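Local coordinates for protein precorrin-3 methylase (PDB 3NUT) that probably transfers a methyl group from S-adenosyl-L-methionine to a tetrapyrrole intermediate on the pathway to adenosylcobalamin, at residues A[8-13]-A[112-117]; A[30-35]-A[82-87]; A[35-40]-A[77-82]; A[61-66]-A[92-97]. All coordinates share one frame; numbering follows the deposited sequence.

Overall arrangement
Strand 10-15 opens the chain, and contact 1 pairs it with strand 113-116, closing a loop of 98 residues that encloses the other three contacts. Within that loop, contact 2 sets helix 26-34 against strand 80-85. Contact 3, nested inside contact 2, pairs the next strand, 37-40, with the start of the same strand 80-85, and the two contacts share A35 and V82. Contact 4 alternates along the chain with both of these, joining the approach to helix 65-76 to the start of helix 94-104. Together they assemble a parallel sheet flanked by helices, and contacts 2 and 4 carry it to the bound S-adenosyl-L-homocysteine.

Contact 1. Residues A[8-13]-A[112-117]; sequences SGWVTV and EIRILP
The indole of W10 is overlain by the guanidinium of R114, a cation-pi stack that shows how a parallel strand pair can be reinforced through its side chains. R114 CZ lies 4.0 Å from the centroid of the W10 five-membered ring, 18° off its normal, and the two planes are inclined by 29°. W10 takes the crowded first torsion, with CG between backbone N and carbonyl carbon (chi1 41°), while the R114 chain runs extended from CG to NE. E112 OE2 steadies the cation with a salt bridge, 2.7 Å from R114 NE, although its bonds to NE and NH2 are bent and weak. At the other end of the guanidinium a water links R114 NH1 to T12 OG1. An alanine in place of W10 would remove the aromatic face and would probably leave the guanidinium less firmly oriented.

Four backbone hydrogen bonds knit the strands, from V11 N to E112 O through to the nearly straight bond of 2.9 Å from L116 N to V13 O. T12 and L116 meet tightly, with CG2 of T12 3.3 Å from CD1 of L116. V13 and I115 lie side by side, V13 CB 3.8 Å from I115 CD1.

V11, V13, I113 and I115 share the sheet face covered by L98 and F99 of helix 94-104, with W242 and A127 of the second subunit packing on I113 and I115. L116 reaches helix 26-34, and strand 80-85 adjoins strand 10-15 along its other edge.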
# COMPACT_ATOMS: atom_id res chain seq x y z
N SER A 8 24.56 -8.08 -21.40
CA SER A 8 24.35 -8.02 -19.92
C SER A 8 22.89 -7.67 -19.55
O SER A 8 22.45 -6.52 -19.74
CB SER A 8 25.34 -7.05 -19.28
OG SER A 8 25.47 -7.37 -17.89
N GLY A 9 22.16 -8.68 -19.05
CA GLY A 9 20.72 -8.56 -18.83
C GLY A 9 20.27 -8.28 -17.41
O GLY A 9 21.07 -8.04 -16.51
N TRP A 10 18.95 -8.30 -17.20
CA TRP A 10 18.42 -8.16 -15.87
C TRP A 10 17.03 -8.74 -15.72
O TRP A 10 16.44 -9.22 -16.66
CB TRP A 10 18.43 -6.69 -15.46
CG TRP A 10 18.02 -5.68 -16.51
CD1 TRP A 10 18.83 -4.77 -17.12
CD2 TRP A 10 16.70 -5.42 -17.00
NE1 TRP A 10 18.11 -3.96 -17.97
CE2 TRP A 10 16.79 -4.32 -17.91
CE3 TRP A 10 15.44 -5.99 -16.76
CZ2 TRP A 10 15.67 -3.80 -18.59
CZ3 TRP A 10 14.32 -5.47 -17.45
CH2 TRP A 10 14.45 -4.39 -18.37
N VAL A 11 16.50 -8.68 -14.51
CA VAL A 11 15.14 -9.15 -14.26
C VAL A 11 14.48 -8.01 -13.51
O VAL A 11 14.96 -7.57 -12.46
CB VAL A 11 15.12 -10.44 -13.37
CG1 VAL A 11 13.72 -10.84 -12.98
CG2 VAL A 11 15.84 -11.61 -14.04
N THR A 12 13.38 -7.52 -14.04
CA THR A 12 12.62 -6.53 -13.34
C THR A 12 11.31 -7.19 -12.96
O THR A 12 10.68 -7.86 -13.78
CB THR A 12 12.36 -5.30 -14.25
OG1 THR A 12 13.59 -4.58 -14.45
CG2 THR A 12 11.32 -4.34 -13.61
N VAL A 13 10.88 -7.03 -11.72
CA VAL A 13 9.54 -7.45 -11.37
C VAL A 13 8.73 -6.17 -11.29
O VAL A 13 9.07 -5.29 -10.53
CB VAL A 13 9.53 -8.24 -10.05
CG1 VAL A 13 8.12 -8.80 -9.79
CG2 VAL A 13 10.51 -9.36 -10.14
N GLU A 112 21.47 -8.73 -11.96
CA GLU A 112 20.86 -7.43 -11.69
C GLU A 112 19.34 -7.55 -11.55
O GLU A 112 18.68 -8.13 -12.41
CB GLU A 112 21.19 -6.42 -12.79
CG GLU A 112 20.85 -5.02 -12.35
CD GLU A 112 21.01 -3.98 -13.43
OE1 GLU A 112 21.86 -4.18 -14.33
OE2 GLU A 112 20.28 -2.96 -13.35
N ILE A 113 18.78 -7.00 -10.48
CA ILE A 113 17.39 -7.17 -10.18
C ILE A 113 16.81 -5.83 -9.79
O ILE A 113 17.44 -5.10 -9.06
CB ILE A 113 17.14 -8.19 -9.03
CG1 ILE A 113 17.16 -9.61 -9.59
CG2 ILE A 113 15.77 -7.95 -8.42
CD1 ILE A 113 17.65 -10.71 -8.58
N ARG A 114 15.63 -5.51 -10.32
CA ARG A 114 14.94 -4.26 -10.04
C ARG A 114 13.49 -4.60 -9.73
O ARG A 114 12.87 -5.38 -10.46
CB ARG A 114 14.97 -3.38 -11.28
CG ARG A 114 16.38 -2.95 -11.74
CD ARG A 114 16.38 -2.64 -13.24
NE ARG A 114 17.68 -2.14 -13.70
CZ ARG A 114 17.94 -1.64 -14.90
NH1 ARG A 114 17.00 -1.55 -15.82
NH2 ARG A 114 19.17 -1.22 -15.19
N ILE A 115 12.96 -4.04 -8.64
CA ILE A 115 11.58 -4.27 -8.22
C ILE A 115 10.85 -2.93 -8.33
O ILE A 115 11.22 -1.96 -7.65
CB ILE A 115 11.52 -4.78 -6.76
CG1 ILE A 115 12.47 -5.99 -6.57
CG2 ILE A 115 10.03 -5.14 -6.32
CD1 ILE A 115 11.95 -7.30 -7.23
N LEU A 116 9.82 -2.88 -9.18
CA LEU A 116 9.12 -1.63 -9.52
C LEU A 116 7.70 -1.64 -8.96
O LEU A 116 6.89 -2.47 -9.36
CB LEU A 116 9.10 -1.45 -11.05
CG LEU A 116 10.50 -1.54 -11.71
CD1 LEU A 116 10.35 -1.17 -13.20
CD2 LEU A 116 11.50 -0.58 -11.01
N PRO A 117 7.41 -0.74 -8.02
CA PRO A 117 6.15 -0.75 -7.29
C PRO A 117 4.95 -0.44 -8.18
O PRO A 117 5.13 0.06 -9.28
CB PRO A 117 6.32 0.35 -6.21
CG PRO A 117 7.52 1.17 -6.63
CD PRO A 117 8.39 0.20 -7.44
O HOH W 1 22.33 -9.44 -14.48
O HOH W 2 14.10 -2.11 -15.51

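Contact 2. Residues A[30-35]-A[82-87]. With SAH (S-adenosyl-L-homocysteine), chain E.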
# COMPACT_ATOMS: atom_id res chain seq x y z
N ALA A 30 8.08 2.44 -18.80
CA ALA A 30 9.44 2.51 -19.41
C ALA A 30 10.21 1.17 -19.38
O ALA A 30 10.89 0.84 -20.35
CB ALA A 30 10.27 3.62 -18.76
N ALA A 31 10.11 0.41 -18.28
CA ALA A 31 10.68 -0.94 -18.22
C ALA A 31 10.07 -1.86 -19.29
O ALA A 31 10.77 -2.64 -19.95
CB ALA A 31 10.51 -1.55 -16.82
N LEU A 32 8.75 -1.79 -19.43
CA LEU A 32 8.04 -2.61 -20.41
C LEU A 32 8.51 -2.26 -21.82
O LEU A 32 8.60 -3.14 -22.67
CB LEU A 32 6.50 -2.44 -20.29
CG LEU A 32 5.74 -3.07 -19.09
CD1 LEU A 32 4.33 -2.50 -18.98
CD2 LEU A 32 5.68 -4.61 -19.19
N ALA A 33 8.81 -0.98 -22.07
CA ALA A 33 9.33 -0.56 -23.38
C ALA A 33 10.77 -1.04 -23.60
O ALA A 33 11.24 -1.11 -24.75
CB ALA A 33 9.22 0.98 -23.59
N GLU A 34 11.47 -1.36 -22.51
CA GLU A 34 12.86 -1.87 -22.58
C GLU A 34 13.03 -3.39 -22.61
O GLU A 34 14.09 -3.87 -22.97
CB GLU A 34 13.68 -1.38 -21.40
CG GLU A 34 14.14 0.01 -21.48
CD GLU A 34 15.56 0.10 -21.00
OE1 GLU A 34 15.76 0.51 -19.84
OE2 GLU A 34 16.46 -0.29 -21.80
N ALA A 35 12.00 -4.13 -22.18
CA ALA A 35 12.02 -5.59 -22.13
C ALA A 35 12.36 -6.27 -23.45
O ALA A 35 11.75 -5.93 -24.47
CB ALA A 35 10.67 -6.07 -21.70
N VAL A 82 11.24 -8.63 -17.91
CA VAL A 82 10.28 -8.02 -17.00
C VAL A 82 9.29 -9.10 -16.58
O VAL A 82 8.63 -9.70 -17.42
CB VAL A 82 9.47 -6.85 -17.66
CG1 VAL A 82 8.41 -6.31 -16.68
CG2 VAL A 82 10.42 -5.71 -18.13
N VAL A 83 9.20 -9.34 -15.28
CA VAL A 83 8.22 -10.29 -14.78
C VAL A 83 7.09 -9.42 -14.26
O VAL A 83 7.31 -8.49 -13.47
CB VAL A 83 8.81 -11.17 -13.64
CG1 VAL A 83 7.71 -12.02 -13.01
CG2 VAL A 83 9.99 -12.02 -14.14
N VAL A 84 5.87 -9.68 -14.70
CA VAL A 84 4.78 -8.78 -14.33
C VAL A 84 3.84 -9.35 -13.25
O VAL A 84 3.53 -10.54 -13.24
CB VAL A 84 4.01 -8.29 -15.59
CG1 VAL A 84 4.87 -7.29 -16.37
CG2 VAL A 84 3.59 -9.47 -16.51
N SER A 85 3.39 -8.47 -12.35
CA SER A 85 2.34 -8.76 -11.38
C SER A 85 1.28 -7.70 -11.41
O SER A 85 1.59 -6.52 -11.60
CB SER A 85 2.90 -8.77 -9.97
OG SER A 85 3.52 -10.02 -9.73
N SER A 86 0.05 -8.07 -11.13
CA SER A 86 -0.98 -7.05 -10.93
C SER A 86 -0.62 -6.30 -9.64
O SER A 86 0.15 -6.81 -8.82
CB SER A 86 -2.39 -7.66 -10.87
OG SER A 86 -2.50 -8.45 -9.71
N GLY A 87 -1.16 -5.10 -9.48
CA GLY A 87 -0.98 -4.34 -8.25
C GLY A 87 0.47 -3.97 -8.04
O GLY A 87 1.15 -3.50 -8.97
N SAH E . 0.08 -7.88 -6.07
CA SAH E . -1.41 -7.74 -5.98
CB SAH E . -2.01 -8.80 -5.05
CG SAH E . -2.02 -10.18 -5.71
SD SAH E . -3.18 -11.31 -4.97
C SAH E . -1.64 -6.38 -5.44
O SAH E . -0.64 -5.83 -5.00
OXT SAH E . -2.75 -5.80 -5.40
C5' SAH E . -4.62 -11.08 -5.99
C4' SAH E . -5.82 -10.58 -5.16
O4' SAH E . -5.75 -9.15 -5.03
C3' SAH E . -7.22 -10.85 -5.72
O3' SAH E . -7.81 -12.08 -5.28
C2' SAH E . -8.05 -9.70 -5.18
O2' SAH E . -8.43 -9.92 -3.81
C1' SAH E . -7.05 -8.56 -5.18
N9 SAH E . -7.14 -7.74 -6.41
C8 SAH E . -6.22 -7.64 -7.39
N7 SAH E . -6.66 -6.77 -8.36
C5 SAH E . -7.89 -6.31 -8.00
C6 SAH E . -8.91 -5.36 -8.54
N6 SAH E . -8.74 -4.71 -9.71
N1 SAH E . -10.05 -5.18 -7.83
C2 SAH E . -10.26 -5.81 -6.66
N3 SAH E . -9.37 -6.68 -6.12
C4 SAH E . -8.19 -6.96 -6.72
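V82 is the residue most deeply engaged here, and its two methyls divide the work. With CG1 anti to the backbone N (chi1 176°), V82 CG2 turns beside that N and lies 3.6 Å from A35 CB, just past the helix end. V82 CG2 is also 3.6 Å from the carbonyl oxygen A31 O, in the last turn. On the other branch, V82 CG1 is 4.1 Å from L32 CD2.

L32 spans two strand positions two residues apart. Its chain, with CG anti to the carbonyl carbon and chi2 at 166°, brings CD2 across V82 and V84 at about right angles, and L32 CD2 lies 4.0 Å from V84 CG1. A single leucine methyl thus bridges two valines on one face of the strand. The interface itself is apolar; the carbonyls L32 O and A35 O, near and just past the C-terminal end of the helix, bond R51 NH2.

Beyond the strand the chain reaches the ligand: S86 O accepts a 3.0 Å hydrogen bond from the amino group N of S-adenosyl-L-homocysteine, and at G87, where phi is positive, a CB would collide with the ligand's carboxylate carbon. Helix 26-34 is the link of a beta-alpha-beta crossover from strand 10-15 to strand 37-40, and it packs on strand 80-85, which runs between those two in the sheet, while L32 and V84 also touch I38.

Contact 3. Residues A[35-40]-A[77-82]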
# COMPACT_ATOMS: atom_id res chain seq x y z
N ALA A 35 12.00 -4.13 -22.18
CA ALA A 35 12.02 -5.59 -22.13
C ALA A 35 12.36 -6.27 -23.45
O ALA A 35 11.75 -5.93 -24.47
CB ALA A 35 10.67 -6.07 -21.70
N THR A 36 13.27 -7.26 -23.43
CA THR A 36 13.36 -8.24 -24.53
C THR A 36 12.38 -9.36 -24.25
O THR A 36 11.89 -10.04 -25.16
CB THR A 36 14.76 -8.89 -24.67
OG1 THR A 36 15.11 -9.56 -23.44
CG2 THR A 36 15.85 -7.84 -25.01
N ASP A 37 12.11 -9.59 -22.97
CA ASP A 37 11.26 -10.67 -22.57
C ASP A 37 10.23 -10.26 -21.51
O ASP A 37 10.57 -9.66 -20.50
CB ASP A 37 12.13 -11.81 -22.07
CG ASP A 37 13.09 -12.35 -23.15
OD1 ASP A 37 14.16 -11.77 -23.39
OD2 ASP A 37 12.79 -13.39 -23.76
N ILE A 38 8.95 -10.56 -21.76
CA ILE A 38 7.93 -10.42 -20.73
C ILE A 38 7.41 -11.78 -20.23
O ILE A 38 7.05 -12.63 -21.02
CB ILE A 38 6.82 -9.42 -21.14
CG1 ILE A 38 7.48 -8.09 -21.55
CG2 ILE A 38 5.81 -9.22 -19.99
CD1 ILE A 38 6.60 -7.11 -22.34
N VAL A 39 7.43 -11.98 -18.91
CA VAL A 39 6.95 -13.21 -18.29
C VAL A 39 5.73 -12.84 -17.44
O VAL A 39 5.82 -11.95 -16.60
CB VAL A 39 8.05 -13.81 -17.37
CG1 VAL A 39 7.53 -15.05 -16.60
CG2 VAL A 39 9.29 -14.15 -18.17
N GLY A 40 4.58 -13.48 -17.69
CA GLY A 40 3.36 -13.22 -16.92
C GLY A 40 2.06 -13.58 -17.60
O GLY A 40 2.02 -14.33 -18.57
N GLU A 77 21.67 -14.93 -20.11
CA GLU A 77 21.99 -14.91 -21.53
C GLU A 77 22.04 -13.50 -22.05
O GLU A 77 22.14 -13.30 -23.26
CB GLU A 77 20.94 -15.65 -22.35
CG GLU A 77 20.72 -17.07 -21.98
CD GLU A 77 19.48 -17.62 -22.66
OE1 GLU A 77 18.81 -16.86 -23.41
OE2 GLU A 77 19.19 -18.81 -22.44
N GLY A 78 21.89 -12.51 -21.16
CA GLY A 78 21.85 -11.12 -21.57
C GLY A 78 20.46 -10.52 -21.84
O GLY A 78 20.35 -9.36 -22.19
N ARG A 79 19.41 -11.31 -21.64
CA ARG A 79 18.02 -10.83 -21.84
C ARG A 79 17.55 -9.83 -20.77
O ARG A 79 17.98 -9.87 -19.62
CB ARG A 79 17.05 -12.03 -22.01
CG ARG A 79 17.23 -12.78 -23.35
CD ARG A 79 16.69 -14.23 -23.33
NE ARG A 79 15.54 -14.43 -24.22
CZ ARG A 79 14.95 -15.61 -24.49
NH1 ARG A 79 15.37 -16.75 -23.92
NH2 ARG A 79 13.91 -15.65 -25.31
N ARG A 80 16.69 -8.91 -21.17
CA ARG A 80 16.14 -7.93 -20.27
C ARG A 80 14.70 -8.38 -19.97
O ARG A 80 13.79 -8.13 -20.77
CB ARG A 80 16.19 -6.51 -20.90
CG ARG A 80 17.56 -5.86 -20.88
CD ARG A 80 17.63 -4.60 -21.73
NE ARG A 80 18.21 -4.97 -23.02
CZ ARG A 80 17.80 -4.55 -24.21
NH1 ARG A 80 16.78 -3.70 -24.33
NH2 ARG A 80 18.41 -5.01 -25.28
N VAL A 81 14.52 -9.00 -18.81
CA VAL A 81 13.32 -9.74 -18.48
C VAL A 81 12.48 -8.93 -17.51
O VAL A 81 12.95 -8.57 -16.43
CB VAL A 81 13.66 -11.11 -17.83
CG1 VAL A 81 12.45 -11.99 -17.72
CG2 VAL A 81 14.77 -11.85 -18.65
N VAL A 82 11.24 -8.63 -17.91
CA VAL A 82 10.28 -8.02 -17.00
C VAL A 82 9.29 -9.10 -16.58
O VAL A 82 8.63 -9.70 -17.42
CB VAL A 82 9.47 -6.85 -17.66
CG1 VAL A 82 8.41 -6.31 -16.68
CG2 VAL A 82 10.42 -5.71 -18.13
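Strands 37-40 and 80-82 run parallel, their axes 4.8 Å apart at 26°, with D37 opposite V81 and I38 opposite V82; the bonds D37 N to R80 O, V82 N to D37 O and V39 N to V82 O form the ladder.

T36 OG1, held in the crowded position between backbone N and carbonyl carbon, accepts a hydrogen bond of 2.8 Å from R80 N and donates to D37 OD1 in a very short bond of 2.4 Å, using the anti lone pair of that oxygen. R80 O takes two donors, T36 N at 2.8 Å on a lone pair and D37 N from above the carbonyl plane. A valine at T36 would lack the hydroxyl and would probably leave R80 N and D37 OD1 each short of a partner. The T36 methyl CG2 sits over the centre of the R80 guanidinium.

D37 and R79 cross at about a right angle, carboxylate and guanidinium planes 80° apart, so that D37 OD2 lies over the guanidinium face, 3.0 Å from R79 NH2, though the place of OD2 is less certain. R79 NE adds a weak bond to D37 OD1, and V39 CG2 packs on V81 CG1.

The buried carboxylate is probably held as the anion, its charge balanced by R79 and its oxygens engaged by T36 OG1 and by H57 NE2 of strand 55-58.

Contact 4. Residues A[61-66]-A[92-97]; sequences NRVELD and FAMASA. With SAH (S-adenosyl-L-homocysteine), chain E.
V63 places a methyl on each of two targets because its side chain is set with CG1 anti to the backbone N (chi1 172°) and CG2 beside it. V63 CG1 presses on the first turn of helix 94-104, 3.6 Å from A97 CB. V63 CG2 turns to the backbone of A93, where it lies 3.8 Å from A93 C.

In M94, bends at chi2 (-62°) and chi3 (-61°) bring the sulphur alongside V63 and the methyl CE toward E64. V63 and M94 slide past each other in opposite directions, M94 SD coming 4.1 Å from V63 CG1, while the terminal M94 CE lies 4.0 Å from the carbonyl oxygen E64 O. L65 completes the patch: with its CG anti to the carbonyl carbon and its CD1 branch anti to CA, it is the other branch, L65 CD2, that lies 3.7 Å from A97 CB and close to A97 O. A97 CB touches both a valine and a leucine methyl, which approach it at roughly a right angle. The small side chain of A97 is consistent with the close approach of L65 to the first turn of helix 94-104.

The N-terminal end of segment 92-97 faces the ligand. F92 O comes 3.4 Å from SAH CG, and A93 CB 3.5 Å from SAH N, while the F92 ring meets Y169 edge-to-face. F92 and A93 belong to the S-adenosyl-L-homocysteine pocket, which lies in the cleft between the two domains, as in other class III methyltransferases, so the apolar patch lies behind the loop that lines the cofactor site and leads into helix 94-104.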
# COMPACT_ATOMS: atom_id res chain seq x y z
N ASN A 61 -2.17 -17.21 -13.73
CA ASN A 61 -2.12 -16.08 -12.82
C ASN A 61 -1.74 -16.43 -11.39
O ASN A 61 -2.48 -16.15 -10.45
CB ASN A 61 -3.38 -15.22 -12.88
CG ASN A 61 -3.06 -13.77 -12.73
OD1 ASN A 61 -1.98 -13.35 -13.14
ND2 ASN A 61 -3.94 -12.99 -12.12
N ARG A 62 -0.57 -17.02 -11.22
CA ARG A 62 -0.23 -17.63 -9.95
C ARG A 62 1.25 -17.41 -9.63
O ARG A 62 2.04 -17.23 -10.53
CB ARG A 62 -0.53 -19.11 -10.05
CG ARG A 62 -1.18 -19.75 -8.81
CD ARG A 62 -1.79 -21.11 -9.20
NE ARG A 62 -1.10 -21.69 -10.36
CZ ARG A 62 0.01 -22.44 -10.32
NH1 ARG A 62 0.58 -22.76 -9.16
NH2 ARG A 62 0.55 -22.89 -11.45
N VAL A 63 1.62 -17.42 -8.36
CA VAL A 63 3.02 -17.29 -7.99
C VAL A 63 3.74 -18.65 -8.00
O VAL A 63 3.38 -19.53 -7.24
CB VAL A 63 3.18 -16.64 -6.59
CG1 VAL A 63 4.63 -16.68 -6.16
CG2 VAL A 63 2.66 -15.20 -6.59
N GLU A 64 4.74 -18.81 -8.87
CA GLU A 64 5.57 -20.04 -8.91
C GLU A 64 7.08 -19.72 -9.00
O GLU A 64 7.48 -18.78 -9.69
CB GLU A 64 5.10 -21.00 -10.04
CG GLU A 64 6.10 -22.15 -10.46
CD GLU A 64 6.17 -23.39 -9.51
OE1 GLU A 64 6.96 -23.39 -8.51
OE2 GLU A 64 5.47 -24.40 -9.79
N LEU A 65 7.90 -20.51 -8.31
CA LEU A 65 9.34 -20.33 -8.32
C LEU A 65 10.02 -20.59 -9.67
O LEU A 65 11.00 -19.92 -9.98
CB LEU A 65 10.03 -21.13 -7.19
CG LEU A 65 9.64 -20.83 -5.71
CD1 LEU A 65 10.62 -21.48 -4.71
CD2 LEU A 65 9.46 -19.33 -5.37
N ASP A 66 9.47 -21.52 -10.47
CA ASP A 66 10.12 -22.01 -11.69
C ASP A 66 10.21 -20.99 -12.83
O ASP A 66 11.16 -21.00 -13.62
CB ASP A 66 9.39 -23.27 -12.23
CG ASP A 66 9.96 -24.58 -11.67
OD1 ASP A 66 10.76 -24.55 -10.70
OD2 ASP A 66 9.59 -25.66 -12.22
N PHE A 92 1.93 -10.01 -1.93
CA PHE A 92 1.43 -11.36 -2.27
C PHE A 92 1.61 -11.63 -3.76
O PHE A 92 0.63 -11.90 -4.47
CB PHE A 92 -0.04 -11.53 -1.86
CG PHE A 92 -0.28 -11.13 -0.43
CD1 PHE A 92 0.48 -11.71 0.60
CD2 PHE A 92 -1.25 -10.18 -0.12
CE1 PHE A 92 0.28 -11.34 1.93
CE2 PHE A 92 -1.47 -9.80 1.21
CZ PHE A 92 -0.69 -10.37 2.23
N ALA A 93 2.85 -11.52 -4.24
CA ALA A 93 3.14 -11.49 -5.68
C ALA A 93 4.55 -11.94 -5.98
O ALA A 93 5.17 -12.62 -5.17
CB ALA A 93 2.83 -10.09 -6.28
N MET A 94 5.07 -11.57 -7.15
CA MET A 94 6.24 -12.23 -7.72
C MET A 94 7.63 -11.78 -7.17
O MET A 94 8.62 -12.50 -7.35
CB MET A 94 6.19 -12.14 -9.25
CG MET A 94 5.34 -13.21 -9.93
SD MET A 94 5.93 -14.90 -9.63
CE MET A 94 7.57 -14.85 -10.34
N ALA A 95 7.70 -10.62 -6.54
CA ALA A 95 8.99 -10.14 -6.04
C ALA A 95 9.58 -11.11 -5.01
O ALA A 95 10.77 -11.47 -5.11
CB ALA A 95 8.89 -8.72 -5.50
N SER A 96 8.76 -11.52 -4.04
CA SER A 96 9.11 -12.57 -3.06
C SER A 96 9.65 -13.87 -3.66
O SER A 96 10.70 -14.37 -3.24
CB SER A 96 7.87 -12.95 -2.24
OG SER A 96 8.00 -12.49 -0.92
N ALA A 97 8.90 -14.42 -4.60
CA ALA A 97 9.24 -15.62 -5.31
C ALA A 97 10.55 -15.50 -6.07
O ALA A 97 11.30 -16.46 -6.17
CB ALA A 97 8.14 -15.98 -6.27
N SAH E . 0.08 -7.88 -6.07
CA SAH E . -1.41 -7.74 -5.98
CB SAH E . -2.01 -8.80 -5.05
CG SAH E . -2.02 -10.18 -5.71
SD SAH E . -3.18 -11.31 -4.97
C SAH E . -1.64 -6.38 -5.44
O SAH E . -0.64 -5.83 -5.00
OXT SAH E . -2.75 -5.80 -5.40
C5' SAH E . -4.62 -11.08 -5.99
C4' SAH E . -5.82 -10.58 -5.16
O4' SAH E . -5.75 -9.15 -5.03
C3' SAH E . -7.22 -10.85 -5.72
O3' SAH E . -7.81 -12.08 -5.28
C2' SAH E . -8.05 -9.70 -5.18
O2' SAH E . -8.43 -9.92 -3.81
C1' SAH E . -7.05 -8.56 -5.18
N9 SAH E . -7.14 -7.74 -6.41
C8 SAH E . -6.22 -7.64 -7.39
N7 SAH E . -6.66 -6.77 -8.36
C5 SAH E . -7.89 -6.31 -8.00
C6 SAH E . -8.91 -5.36 -8.54
N6 SAH E . -8.74 -4.71 -9.71
N1 SAH E . -10.05 -5.18 -7.83
C2 SAH E . -10.26 -5.81 -6.66
N3 SAH E . -9.37 -6.68 -6.12
C4 SAH E . -8.19 -6.96 -6.72